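Local coordinates for protein ribonuclease J (Methanolobus psychrophilus R15, PDB 5HAB) that probably degrades RNA as an exoribonuclease of the beta-CASP branch of the metallo-beta-lactamase family and is captured here with bound RNA, at residues Thr24-Ile29 against Met41-Asn47; Val97-Cys102 against Tyr120-Ala126; Thr131-Lys135 against Asn149-Leu153; Asp164-Ile170 against Phe181-Pro187; Val191-Phe197 against Val222-Glu228. The protein carries 1 engineered substitution. All blocks are in the same frame, centred on the assembly; numbering follows the deposited sequence.

In the fold
Interactions 1 and 2 lie in one mixed sheet, and interaction 3 packs a helix on its edge strand 150-152; interactions 4 and 5 lie in a second sheet that packs face to face with the first, as in the metallo-beta-lactamase sandwich. Strand 124-126 of interaction 2 neighbours 150-152, and the centres of interactions 2 and 3 are about 10 Å apart. Adjacent strands 179-186 and 189-194 join interactions 4 and 5, centres about 11 Å apart. Interaction 1 faces both, at about 12 and 13 Å between centres, while Val-101 and Ile-125 meet Ile-167 and Phe-169 across the sheets. Interaction 5 comes closest to the RNA, about 4 Å by nearest atom, with Asp-196 packing on a phosphate.

Interaction 1. Residues Thr24-Ile29 against Met41-Asn47; sequences TEIGII and MTAIRVN
Arg-45 folds over Gly-27, whose N lies over one face of the guanidinium, and reaches on to Glu-25. Its CG stands anti to the backbone N (chi1 178°), and a bend at chi3 swings the group across the neighbouring strand, bringing NH1 to 2.6 Å from Glu-25 OE1 in a salt bridge. OE1 is met from above the carboxylate plane and the N-H...O angle is only 131°, a bent bond; Glu-25 is poorly ordered. NH1 is steadied by a second bond, in the guanidinium plane, to Asn-47 O at 3.0 Å, and NE pairs with Glu-464. Asn-47 OD1 in turn accepts from Glu-25 N at 3.0 Å. Ile-29 CD1 flanks Arg-45 CB at 4.0 Å. On the opposite face Ile-28 and Ile-44 stand shoulder to shoulder, their CD1 atoms 3.6 Å apart, and Ile-26 accompanies Val-46. This isoleucine-rich face packs on Val-191 and Ile-184 of the second sheet. Paired backbone bonds, Gly-27 with Arg-45 and Ile-29 with Ala-43, define an antiparallel beta hairpin in a metallo-beta-lactamase sandwich.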
# COMPACT_ATOMS: atom_id res chain seq x y z
N THR B 24 -14.50 19.26 42.62
CA THR B 24 -15.34 19.32 41.43
C THR B 24 -15.43 17.96 40.74
O THR B 24 -14.40 17.33 40.50
CB THR B 24 -14.84 20.37 40.43
OG1 THR B 24 -14.90 21.67 41.02
CG2 THR B 24 -15.70 20.37 39.18
N GLU B 25 -16.64 17.50 40.43
CA GLU B 25 -16.74 16.27 39.64
C GLU B 25 -16.89 16.62 38.16
O GLU B 25 -17.82 17.32 37.76
CB GLU B 25 -17.91 15.40 40.10
CG GLU B 25 -17.95 14.05 39.37
CD GLU B 25 -19.22 13.25 39.64
OE1 GLU B 25 -20.32 13.81 39.48
OE2 GLU B 25 -19.10 12.06 40.00
N ILE B 26 -15.95 16.12 37.37
CA ILE B 26 -15.87 16.32 35.93
C ILE B 26 -16.27 15.05 35.19
O ILE B 26 -15.80 13.97 35.51
CB ILE B 26 -14.44 16.76 35.51
CG1 ILE B 26 -14.03 18.03 36.25
CG2 ILE B 26 -14.34 16.93 34.00
CD1 ILE B 26 -14.75 19.27 35.77
N GLY B 27 -17.14 15.17 34.20
CA GLY B 27 -17.44 14.05 33.33
C GLY B 27 -17.01 14.34 31.91
O GLY B 27 -17.35 15.39 31.36
N ILE B 28 -16.27 13.42 31.30
CA ILE B 28 -15.92 13.54 29.90
C ILE B 28 -16.70 12.45 29.19
O ILE B 28 -16.38 11.28 29.31
CB ILE B 28 -14.40 13.38 29.63
CG1 ILE B 28 -13.56 14.29 30.53
CG2 ILE B 28 -14.11 13.65 28.15
CD1 ILE B 28 -13.76 15.76 30.29
N ILE B 29 -17.75 12.85 28.48
CA ILE B 29 -18.64 11.90 27.82
C ILE B 29 -18.39 11.89 26.32
O ILE B 29 -18.53 12.91 25.65
CB ILE B 29 -20.12 12.21 28.13
CG1 ILE B 29 -20.37 12.20 29.64
CG2 ILE B 29 -21.02 11.19 27.46
CD1 ILE B 29 -20.27 13.56 30.30
N MET B 41 -19.32 14.50 18.64
CA MET B 41 -20.05 15.12 19.74
C MET B 41 -19.44 14.70 21.07
O MET B 41 -19.27 13.50 21.35
CB MET B 41 -21.53 14.74 19.70
CG MET B 41 -22.34 15.38 20.82
SD MET B 41 -24.10 14.97 20.84
CE MET B 41 -24.67 15.60 19.29
N THR B 42 -19.11 15.70 21.88
CA THR B 42 -18.54 15.46 23.20
C THR B 42 -19.42 16.16 24.24
O THR B 42 -20.08 17.14 23.92
CB THR B 42 -17.08 15.96 23.29
OG1 THR B 42 -16.28 15.25 22.33
CG2 THR B 42 -16.49 15.75 24.69
N ALA B 43 -19.47 15.65 25.46
CA ALA B 43 -20.21 16.33 26.51
C ALA B 43 -19.32 16.49 27.74
O ALA B 43 -18.76 15.52 28.23
CB ALA B 43 -21.49 15.58 26.86
N ILE B 44 -19.19 17.72 28.21
CA ILE B 44 -18.40 18.02 29.40
C ILE B 44 -19.34 18.30 30.56
O ILE B 44 -20.06 19.30 30.55
CB ILE B 44 -17.46 19.22 29.17
CG1 ILE B 44 -16.59 19.02 27.93
CG2 ILE B 44 -16.60 19.46 30.41
CD1 ILE B 44 -15.72 17.78 27.98
N ARG B 45 -19.33 17.45 31.57
CA ARG B 45 -20.18 17.61 32.74
C ARG B 45 -19.37 18.24 33.87
O ARG B 45 -18.31 17.74 34.22
CB ARG B 45 -20.76 16.26 33.18
CG ARG B 45 -21.63 16.32 34.42
CD ARG B 45 -22.25 14.96 34.75
NE ARG B 45 -21.23 13.94 34.96
CZ ARG B 45 -20.47 13.85 36.05
NH1 ARG B 45 -20.61 14.72 37.04
NH2 ARG B 45 -19.56 12.88 36.15
N VAL B 46 -19.85 19.35 34.40
CA VAL B 46 -19.29 19.91 35.62
C VAL B 46 -20.36 19.78 36.71
O VAL B 46 -21.37 20.50 36.70
CB VAL B 46 -18.83 21.35 35.43
CG1 VAL B 46 -17.98 21.79 36.62
CG2 VAL B 46 -18.06 21.50 34.13
N ASN B 47 -20.13 18.84 37.61
CA ASN B 47 -21.09 18.49 38.66
C ASN B 47 -22.41 18.03 38.05
O ASN B 47 -22.57 16.85 37.72
CB ASN B 47 -21.27 19.67 39.61
CG ASN B 47 -19.99 20.02 40.34
OD1 ASN B 47 -19.20 19.13 40.69
ND2 ASN B 47 -19.75 21.30 40.55
O HOH W 1 -17.70 22.27 41.70

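Interaction 2. Residues Val97-Cys102 against Tyr120-Ala126; sequences VRAIVC and YAAPIIA
With chi1 at -62°, Tyr-120 holds CG anti to its carbonyl carbon, while Val-97, chi1 177°, sets CG2 anti to its own carbonyl carbon; together these torsions bring Val-97 CG2 to 3.6 Å from Tyr-120 CD1. The valine's other branch, CG1, lies 4.0 Å from Ala-122 CB. That methyl presses on the backbone between Arg-98 and Ala-99, and Pro-123 CD comes within 3.3 Å of Arg-98 O. Before the proline, Ala-121 centres an inverse gamma turn, and a water bridges its O to Arg-98 NH1, whose guanidinium also pairs through NE with Asp-49.

Beyond the proline the two segments settle into parallel pairing, with a strong twist of 37° between the short strand axes. Ile-100 N donates to Pro-123 O, Ile-125 N to Ile-100 O at 2.7 Å, and Cys-102 N to Ile-125 O, so Ile-100 is gripped through both its N and its O. On one face Ile-100 CB is 4.1 Å from Ile-124 CG1; on the other, Ile-125 CD1 reaches diagonally back to Ala-99 CB at 3.7 Å. Strand 49-53 flanks 96-102 on its far edge. Val-101 and Ile-125 pack on Ile-167 and Phe-169 of strand 166-172, whereas Cys-102 and Ile-124 face Ile-134 of helix 128-138.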
# COMPACT_ATOMS: atom_id res chain seq x y z
N VAL B 97 -28.09 19.85 30.36
CA VAL B 97 -27.35 20.57 29.33
C VAL B 97 -27.65 22.06 29.41
O VAL B 97 -28.80 22.48 29.28
CB VAL B 97 -27.67 20.01 27.94
CG1 VAL B 97 -26.95 20.81 26.87
CG2 VAL B 97 -27.27 18.53 27.86
N ARG B 98 -26.60 22.85 29.61
CA ARG B 98 -26.74 24.28 29.78
C ARG B 98 -26.31 25.07 28.55
O ARG B 98 -26.72 26.22 28.39
CB ARG B 98 -25.93 24.75 31.00
CG ARG B 98 -26.38 24.13 32.32
CD ARG B 98 -27.81 24.55 32.68
NE ARG B 98 -28.30 23.88 33.88
CZ ARG B 98 -29.58 23.87 34.26
NH1 ARG B 98 -30.49 24.50 33.54
NH2 ARG B 98 -29.94 23.24 35.37
N ALA B 99 -25.50 24.46 27.69
CA ALA B 99 -25.03 25.14 26.48
C ALA B 99 -24.51 24.15 25.45
O ALA B 99 -24.10 23.05 25.78
CB ALA B 99 -23.95 26.16 26.82
N ILE B 100 -24.54 24.57 24.19
CA ILE B 100 -24.00 23.79 23.09
C ILE B 100 -22.92 24.61 22.37
O ILE B 100 -23.23 25.62 21.74
CB ILE B 100 -25.10 23.37 22.12
CG1 ILE B 100 -26.12 22.49 22.84
CG2 ILE B 100 -24.51 22.66 20.91
CD1 ILE B 100 -27.27 22.04 21.95
N VAL B 101 -21.67 24.20 22.49
CA VAL B 101 -20.59 24.92 21.81
C VAL B 101 -20.28 24.28 20.46
O VAL B 101 -20.20 23.06 20.35
CB VAL B 101 -19.32 24.99 22.68
CG1 VAL B 101 -18.19 25.68 21.91
CG2 VAL B 101 -19.60 25.74 23.97
N CYS B 102 -20.14 25.12 19.44
CA CYS B 102 -19.66 24.67 18.14
C CYS B 102 -18.35 25.36 17.83
O CYS B 102 -18.31 26.58 17.64
CB CYS B 102 -20.69 24.96 17.05
SG CYS B 102 -22.16 23.95 17.16
N TYR B 120 -32.57 20.04 23.21
CA TYR B 120 -31.94 20.54 24.43
C TYR B 120 -32.38 21.97 24.71
O TYR B 120 -32.48 22.79 23.80
CB TYR B 120 -30.41 20.45 24.33
CG TYR B 120 -29.91 19.04 24.16
CD1 TYR B 120 -29.67 18.23 25.26
CD2 TYR B 120 -29.69 18.51 22.90
CE1 TYR B 120 -29.21 16.93 25.11
CE2 TYR B 120 -29.24 17.21 22.73
CZ TYR B 120 -29.01 16.43 23.84
OH TYR B 120 -28.56 15.14 23.67
N ALA B 121 -32.65 22.26 25.98
CA ALA B 121 -33.03 23.60 26.41
C ALA B 121 -31.78 24.42 26.69
O ALA B 121 -31.47 24.75 27.84
CB ALA B 121 -33.92 23.53 27.64
N ALA B 122 -31.04 24.73 25.63
CA ALA B 122 -29.76 25.40 25.75
C ALA B 122 -29.47 26.25 24.52
O ALA B 122 -29.89 25.90 23.42
CB ALA B 122 -28.64 24.38 25.98
N PRO B 123 -28.77 27.38 24.70
CA PRO B 123 -28.31 28.19 23.58
C PRO B 123 -27.11 27.56 22.89
O PRO B 123 -26.38 26.78 23.50
CB PRO B 123 -27.92 29.51 24.25
CG PRO B 123 -27.44 29.08 25.59
CD PRO B 123 -28.31 27.91 25.99
N ILE B 124 -26.89 27.91 21.62
CA ILE B 124 -25.71 27.47 20.89
C ILE B 124 -24.68 28.58 20.90
O ILE B 124 -24.97 29.70 20.50
CB ILE B 124 -26.08 27.07 19.46
CG1 ILE B 124 -27.03 25.88 19.47
CG2 ILE B 124 -24.82 26.75 18.66
CD1 ILE B 124 -27.59 25.53 18.11
N ILE B 125 -23.47 28.29 21.37
CA ILE B 125 -22.44 29.32 21.46
C ILE B 125 -21.39 29.07 20.39
O ILE B 125 -20.89 27.95 20.24
CB ILE B 125 -21.80 29.36 22.85
CG1 ILE B 125 -22.87 29.45 23.94
CG2 ILE B 125 -20.82 30.53 22.95
CD1 ILE B 125 -22.34 29.18 25.33
N ALA B 126 -21.05 30.11 19.63
CA ALA B 126 -20.12 29.94 18.52
C ALA B 126 -19.52 31.26 18.06
O ALA B 126 -19.94 32.33 18.50
CB ALA B 126 -20.81 29.24 17.35
O HOH W 2 -30.85 24.89 30.64

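Interaction 3. Residues Thr131-Lys135 against Asn149-Leu153; sequences TALIK and NIVAL
Residues 131-135 of helix 128-138 run nearly antiparallel to strand 150-152, 161° between their directions, with axes 9.3 Å apart and no hydrogen bond across. Ile-150 carries the contact, its two branches meeting different parts of the helix. CG2 touches Thr-131 CG2 at 3.5 Å as the two side chains overlap head to tail. The longer branch sends CD1 between Ile-134 CG2, 3.6 Å away, and Lys-135 CG at 3.5 Å, a close carbon-carbon approach; only the aliphatic part of the lysine is used. The threonine's rotation explains its share: OG1 sits between the backbone N and the carbonyl carbon (chi1 59°) and bonds to Pro-128 O inside the helix, which turns CG2 out toward the strand. The same methyl lies 3.8 Å from Ala-152 CA. Ile-124 of strand 124-126 touches both Ile-134 and Ile-150. Parallel neighbouring strands 124-126 and 150-152, linked through helix 128-138, form a beta-alpha-beta crossover at the edge of the sheet within this chain.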
# COMPACT_ATOMS: atom_id res chain seq x y z
N THR B 131 -21.68 31.09 13.82
CA THR B 131 -23.05 31.41 14.19
C THR B 131 -23.88 31.70 12.95
O THR B 131 -25.01 31.25 12.83
CB THR B 131 -23.14 32.63 15.13
OG1 THR B 131 -22.57 33.77 14.48
CG2 THR B 131 -22.43 32.37 16.45
N ALA B 132 -23.30 32.46 12.02
CA ALA B 132 -23.98 32.77 10.77
C ALA B 132 -24.33 31.49 10.00
O ALA B 132 -25.44 31.36 9.50
CB ALA B 132 -23.14 33.70 9.91
N LEU B 133 -23.37 30.57 9.91
CA LEU B 133 -23.62 29.33 9.17
C LEU B 133 -24.68 28.46 9.84
O LEU B 133 -25.51 27.83 9.16
CB LEU B 133 -22.33 28.52 9.02
CG LEU B 133 -21.26 29.16 8.14
CD1 LEU B 133 -19.93 28.48 8.40
CD2 LEU B 133 -21.65 29.09 6.67
N ILE B 134 -24.65 28.42 11.17
CA ILE B 134 -25.64 27.67 11.92
C ILE B 134 -27.02 28.29 11.71
O ILE B 134 -27.99 27.58 11.46
CB ILE B 134 -25.30 27.60 13.42
CG1 ILE B 134 -24.01 26.79 13.64
CG2 ILE B 134 -26.44 26.94 14.18
CD1 ILE B 134 -23.54 26.82 15.08
N LYS B 135 -27.12 29.62 11.79
CA LYS B 135 -28.40 30.28 11.54
C LYS B 135 -28.93 29.99 10.14
O LYS B 135 -30.09 29.60 9.98
CB LYS B 135 -28.32 31.79 11.74
CG LYS B 135 -28.12 32.24 13.16
CD LYS B 135 -28.13 33.76 13.24
CE LYS B 135 -27.74 34.22 14.63
NZ LYS B 135 -27.65 35.70 14.72
N ASN B 149 -31.43 29.76 20.67
CA ASN B 149 -30.82 31.07 20.43
C ASN B 149 -29.32 30.87 20.26
O ASN B 149 -28.73 29.98 20.88
CB ASN B 149 -31.12 32.07 21.56
CG ASN B 149 -30.64 31.60 22.91
OD1 ASN B 149 -30.99 30.51 23.36
ND2 ASN B 149 -29.83 32.42 23.57
N ILE B 150 -28.70 31.70 19.44
CA ILE B 150 -27.28 31.56 19.20
C ILE B 150 -26.52 32.77 19.70
O ILE B 150 -26.82 33.91 19.34
CB ILE B 150 -27.00 31.31 17.72
CG1 ILE B 150 -27.80 30.10 17.23
CG2 ILE B 150 -25.52 31.06 17.51
CD1 ILE B 150 -27.78 29.93 15.74
N VAL B 151 -25.53 32.49 20.53
CA VAL B 151 -24.71 33.52 21.12
C VAL B 151 -23.38 33.54 20.38
O VAL B 151 -22.69 32.51 20.25
CB VAL B 151 -24.51 33.29 22.62
CG1 VAL B 151 -23.75 34.44 23.25
CG2 VAL B 151 -25.86 33.09 23.29
N ALA B 152 -23.03 34.72 19.88
CA ALA B 152 -21.77 34.90 19.20
C ALA B 152 -20.69 35.19 20.22
O ALA B 152 -20.75 36.18 20.94
CB ALA B 152 -21.88 36.03 18.18
N LEU B 153 -19.70 34.31 20.27
CA LEU B 153 -18.57 34.50 21.15
C LEU B 153 -17.30 34.49 20.31
O LEU B 153 -17.06 33.57 19.53
CB LEU B 153 -18.53 33.40 22.23
CG LEU B 153 -17.52 33.63 23.35
CD1 LEU B 153 -17.87 34.90 24.10
CD2 LEU B 153 -17.47 32.44 24.28

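Interaction 4. Residues Asp164-Ile170 against Phe181-Pro187; sequences DITIEFI and FVAIHTP
Glu-168 OE1 accepts a hydrogen bond of 2.5 Å from His-185 NE2, met nearly along its C-O direction and close to the imidazole plane. Carboxylate and ring planes are only 18° apart, so the two groups lie almost flat with each other. The glutamate reaches there because CG is anti to the backbone N (chi1 175°) and the chain stays extended; Arg-213 of helix 211-220 pairs with OE2, fixing the carboxylate from its second oxygen. Thr-166 OG1 sits close beside His-185 CB, at 3.1 Å. These polar groups occupy one face of an antiparallel beta hairpin, strands 166-172 and 179-186, in the second sheet of the metallo-beta-lactamase fold, and helix 211-220 covers that face. Backbone bonds pair Thr-166 with His-185, Glu-168 with Ala-183 and Ile-170 with Phe-181. The other face is apolar: Ile-167 CG2 meets Val-182 CG2 at 3.8 Å, and the same valine methyl lies at the edge of the Phe-169 ring, 4.2 Å from CE1. Ile-165 and Ile-184 extend in the same direction, CG2 to CG2 4.1 Å.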
# COMPACT_ATOMS: atom_id res chain seq x y z
N ASP B 164 -20.33 28.61 38.54
CA ASP B 164 -19.19 27.70 38.63
C ASP B 164 -18.56 27.39 37.26
O ASP B 164 -17.52 26.74 37.19
CB ASP B 164 -19.61 26.39 39.30
CG ASP B 164 -19.75 26.53 40.80
OD1 ASP B 164 -19.20 27.50 41.37
OD2 ASP B 164 -20.41 25.67 41.41
N ILE B 165 -19.20 27.83 36.19
CA ILE B 165 -18.78 27.45 34.85
C ILE B 165 -18.64 28.67 33.95
O ILE B 165 -19.60 29.43 33.77
CB ILE B 165 -19.78 26.46 34.22
CG1 ILE B 165 -19.85 25.16 35.03
CG2 ILE B 165 -19.44 26.18 32.76
CD1 ILE B 165 -20.87 24.19 34.52
N THR B 166 -17.45 28.86 33.37
CA THR B 166 -17.31 29.88 32.32
C THR B 166 -16.70 29.27 31.07
O THR B 166 -15.93 28.32 31.15
CB THR B 166 -16.44 31.08 32.76
OG1 THR B 166 -15.08 30.66 32.93
CG2 THR B 166 -16.95 31.69 34.06
N ILE B 167 -17.04 29.82 29.91
CA ILE B 167 -16.52 29.32 28.65
C ILE B 167 -15.64 30.35 27.96
O ILE B 167 -16.08 31.46 27.66
CB ILE B 167 -17.67 28.89 27.73
CG1 ILE B 167 -18.35 27.63 28.28
CG2 ILE B 167 -17.18 28.67 26.31
CD1 ILE B 167 -19.58 27.22 27.50
N GLU B 168 -14.39 29.96 27.69
CA GLU B 168 -13.42 30.81 27.00
C GLU B 168 -13.11 30.27 25.61
O GLU B 168 -12.88 29.07 25.44
CB GLU B 168 -12.14 30.91 27.83
CG GLU B 168 -10.99 31.67 27.17
CD GLU B 168 -9.74 31.70 28.03
OE1 GLU B 168 -9.78 31.13 29.15
OE2 GLU B 168 -8.73 32.30 27.61
N PHE B 169 -13.11 31.14 24.61
CA PHE B 169 -12.67 30.78 23.27
C PHE B 169 -11.21 31.21 23.06
O PHE B 169 -10.83 32.32 23.43
CB PHE B 169 -13.56 31.41 22.19
CG PHE B 169 -14.85 30.67 21.96
CD1 PHE B 169 -15.21 29.58 22.73
CD2 PHE B 169 -15.71 31.07 20.94
CE1 PHE B 169 -16.40 28.90 22.50
CE2 PHE B 169 -16.90 30.40 20.71
CZ PHE B 169 -17.25 29.32 21.49
N ILE B 170 -10.41 30.32 22.47
CA ILE B 170 -9.03 30.66 22.11
C ILE B 170 -8.87 30.45 20.61
O ILE B 170 -9.25 29.40 20.10
CB ILE B 170 -8.02 29.81 22.89
CG1 ILE B 170 -8.26 29.95 24.39
CG2 ILE B 170 -6.59 30.20 22.53
CD1 ILE B 170 -7.74 28.80 25.18
N PHE B 181 -10.19 26.72 20.07
CA PHE B 181 -10.14 25.83 21.23
C PHE B 181 -11.18 26.35 22.21
O PHE B 181 -11.39 27.57 22.30
CB PHE B 181 -8.77 25.84 21.92
CG PHE B 181 -7.64 25.26 21.11
CD1 PHE B 181 -7.86 24.67 19.88
CD2 PHE B 181 -6.34 25.29 21.60
CE1 PHE B 181 -6.82 24.14 19.15
CE2 PHE B 181 -5.29 24.76 20.88
CZ PHE B 181 -5.53 24.18 19.66
N VAL B 182 -11.80 25.46 22.97
CA VAL B 182 -12.70 25.94 24.01
C VAL B 182 -12.20 25.48 25.38
O VAL B 182 -11.90 24.30 25.57
CB VAL B 182 -14.17 25.51 23.76
CG1 VAL B 182 -14.26 24.04 23.42
CG2 VAL B 182 -15.04 25.82 24.96
N ALA B 183 -12.09 26.43 26.30
CA ALA B 183 -11.71 26.14 27.68
C ALA B 183 -12.91 26.33 28.61
O ALA B 183 -13.48 27.42 28.68
CB ALA B 183 -10.55 27.02 28.12
N ILE B 184 -13.29 25.26 29.29
CA ILE B 184 -14.35 25.30 30.28
C ILE B 184 -13.73 25.47 31.66
O ILE B 184 -13.13 24.55 32.21
CB ILE B 184 -15.22 24.04 30.20
CG1 ILE B 184 -15.87 23.95 28.82
CG2 ILE B 184 -16.27 24.03 31.29
CD1 ILE B 184 -16.65 22.69 28.60
N HIS B 185 -13.87 26.67 32.22
CA HIS B 185 -13.33 26.96 33.54
C HIS B 185 -14.32 26.54 34.62
O HIS B 185 -15.50 26.92 34.60
CB HIS B 185 -12.99 28.44 33.67
CG HIS B 185 -11.97 28.92 32.68
ND1 HIS B 185 -10.62 28.82 32.90
CD2 HIS B 185 -12.12 29.51 31.47
CE1 HIS B 185 -9.97 29.33 31.87
NE2 HIS B 185 -10.85 29.75 30.99
N THR B 186 -13.79 25.74 35.55
CA THR B 186 -14.51 25.20 36.69
C THR B 186 -13.78 25.63 37.96
O THR B 186 -12.61 26.03 37.89
CB THR B 186 -14.58 23.65 36.65
OG1 THR B 186 -13.35 23.11 37.14
CG2 THR B 186 -14.85 23.15 35.24
N PRO B 187 -14.45 25.53 39.13
CA PRO B 187 -13.77 25.88 40.38
C PRO B 187 -12.50 25.06 40.66
O PRO B 187 -11.67 25.51 41.45
CB PRO B 187 -14.83 25.59 41.45
CG PRO B 187 -15.90 24.79 40.76
CD PRO B 187 -15.87 25.24 39.35

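Interaction 5. Residues Val191-Phe197 against Val222-Glu228; sequences VVYACDF and VIALITE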
# COMPACT_ATOMS: atom_id res chain seq x y z
N VAL B 191 -11.10 22.61 31.62
CA VAL B 191 -11.15 21.51 30.68
C VAL B 191 -11.00 22.06 29.27
O VAL B 191 -11.81 22.87 28.83
CB VAL B 191 -12.46 20.71 30.82
CG1 VAL B 191 -12.54 19.64 29.74
CG2 VAL B 191 -12.55 20.08 32.20
N VAL B 192 -9.97 21.63 28.56
CA VAL B 192 -9.68 22.19 27.25
C VAL B 192 -10.05 21.19 26.16
O VAL B 192 -9.77 20.00 26.26
CB VAL B 192 -8.21 22.62 27.13
CG1 VAL B 192 -7.93 23.18 25.75
CG2 VAL B 192 -7.90 23.67 28.18
N TYR B 193 -10.70 21.71 25.13
CA TYR B 193 -11.13 20.95 23.97
C TYR B 193 -10.46 21.57 22.75
O TYR B 193 -10.68 22.75 22.43
CB TYR B 193 -12.66 20.97 23.88
CG TYR B 193 -13.30 20.30 22.68
CD1 TYR B 193 -13.37 20.94 21.45
CD2 TYR B 193 -13.89 19.05 22.80
CE1 TYR B 193 -13.98 20.34 20.36
CE2 TYR B 193 -14.51 18.44 21.72
CZ TYR B 193 -14.55 19.09 20.50
OH TYR B 193 -15.17 18.50 19.42
N ALA B 194 -9.65 20.76 22.07
CA ALA B 194 -8.86 21.21 20.94
C ALA B 194 -8.95 20.20 19.81
O ALA B 194 -8.06 19.37 19.62
CB ALA B 194 -7.41 21.42 21.35
N CYS B 195 -10.03 20.28 19.05
CA CYS B 195 -10.31 19.32 17.99
C CYS B 195 -10.55 20.05 16.67
O CYS B 195 -11.08 21.16 16.65
CB CYS B 195 -11.51 18.46 18.36
SG CYS B 195 -11.31 17.53 19.91
N ASP B 196 -10.16 19.41 15.57
CA ASP B 196 -10.14 20.03 14.24
C ASP B 196 -9.30 21.30 14.26
O ASP B 196 -9.80 22.40 14.03
CB ASP B 196 -11.56 20.35 13.76
CG ASP B 196 -12.20 19.18 13.05
OD1 ASP B 196 -11.64 18.07 13.11
OD2 ASP B 196 -13.26 19.38 12.43
N PHE B 197 -8.02 21.13 14.53
CA PHE B 197 -7.12 22.27 14.60
C PHE B 197 -5.76 21.98 14.02
O PHE B 197 -5.39 20.84 13.77
CB PHE B 197 -6.95 22.72 16.04
CG PHE B 197 -5.89 21.95 16.78
CD1 PHE B 197 -6.17 20.71 17.32
CD2 PHE B 197 -4.60 22.46 16.91
CE1 PHE B 197 -5.19 20.00 17.99
CE2 PHE B 197 -3.63 21.75 17.58
CZ PHE B 197 -3.92 20.52 18.12
N VAL B 222 -4.82 22.78 33.97
CA VAL B 222 -5.73 22.09 33.06
C VAL B 222 -5.99 20.69 33.59
O VAL B 222 -5.07 19.88 33.72
CB VAL B 222 -5.17 22.06 31.63
CG1 VAL B 222 -6.11 21.29 30.71
CG2 VAL B 222 -4.98 23.47 31.10
N ILE B 223 -7.25 20.42 33.91
CA ILE B 223 -7.69 19.13 34.41
C ILE B 223 -7.61 18.06 33.33
O ILE B 223 -7.13 16.95 33.55
CB ILE B 223 -9.12 19.21 34.97
CG1 ILE B 223 -9.21 20.25 36.09
CG2 ILE B 223 -9.59 17.85 35.45
CD1 ILE B 223 -10.62 20.52 36.57
N ALA B 224 -8.10 18.41 32.14
CA ALA B 224 -8.23 17.44 31.07
C ALA B 224 -8.14 18.12 29.71
O ALA B 224 -8.64 19.23 29.52
CB ALA B 224 -9.54 16.66 31.19
N LEU B 225 -7.47 17.45 28.78
CA LEU B 225 -7.41 17.89 27.40
C LEU B 225 -8.11 16.86 26.53
O LEU B 225 -7.79 15.67 26.58
CB LEU B 225 -5.96 18.09 26.95
CG LEU B 225 -5.73 18.29 25.45
CD1 LEU B 225 -6.42 19.54 24.94
CD2 LEU B 225 -4.24 18.34 25.12
N ILE B 226 -9.11 17.32 25.78
CA ILE B 226 -9.71 16.51 24.73
C ILE B 226 -9.15 17.05 23.44
O ILE B 226 -9.34 18.22 23.12
CB ILE B 226 -11.25 16.57 24.75
CG1 ILE B 226 -11.81 15.99 26.05
CG2 ILE B 226 -11.83 15.88 23.51
CD1 ILE B 226 -12.09 17.02 27.12
N THR B 227 -8.44 16.21 22.70
CA THR B 227 -7.79 16.68 21.48
C THR B 227 -7.88 15.61 20.40
O THR B 227 -8.01 14.42 20.70
CB THR B 227 -6.32 17.10 21.74
OG1 THR B 227 -5.79 17.76 20.59
CG2 THR B 227 -5.45 15.89 22.08
N GLU B 228 -7.87 16.04 19.15
CA GLU B 228 -8.00 15.13 18.01
C GLU B 228 -6.79 14.21 17.89
O GLU B 228 -5.68 14.58 18.26
CB GLU B 228 -8.19 15.94 16.72
CG GLU B 228 -6.97 16.78 16.35
CD GLU B 228 -6.97 17.19 14.89
OE1 GLU B 228 -7.87 17.95 14.49
OE2 GLU B 228 -6.06 16.76 14.15
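Val-191 CG1 and Ile-226 CD1 meet at 3.7 Å in the tightly packed half of this parallel pairing, where the strand axes differ by only 6°. Three straight backbone bonds hold it: Val-192 N to Ala-224 O, Ile-226 N to Val-192 O and Ala-194 N to Ile-226 O. Tyr-193 CD2 lies 3.8 Å from Ile-226 CG2, with Cys-195 SG over one face of its ring near the rim; on the reverse side Val-192 CG1 packs on Leu-225 CD1. The regular pairing slackens at Ala-194. Its O takes a bond of 2.9 Å from Thr-227 OG1, in the carbonyl plane, but only a weak one from Glu-228 N at 3.4 Å.

Beyond Ala-194 the 191-197 segment leaves the strand; this end is looser in hydrogen bonding yet still buried. Glu-228, with CG set between its backbone N and carbonyl carbon (chi1 65°), reaches back so that OE1 accepts from Phe-197 N at 3.2 Å, from above the carboxylate plane; His-410 ND1 also bonds to OE1. Asp-196 OD1 lies 4.0 Å from that oxygen, its OD2 bonds to His-104, and the residue packs on an RNA phosphate. Asp-196 with His-104, Asp-108, His-410 and His-432 is consistent with the histidine-aspartate metal site of this family, and Glu-228 with a second-shell role, orienting His-410 and holding the 196-197 backbone.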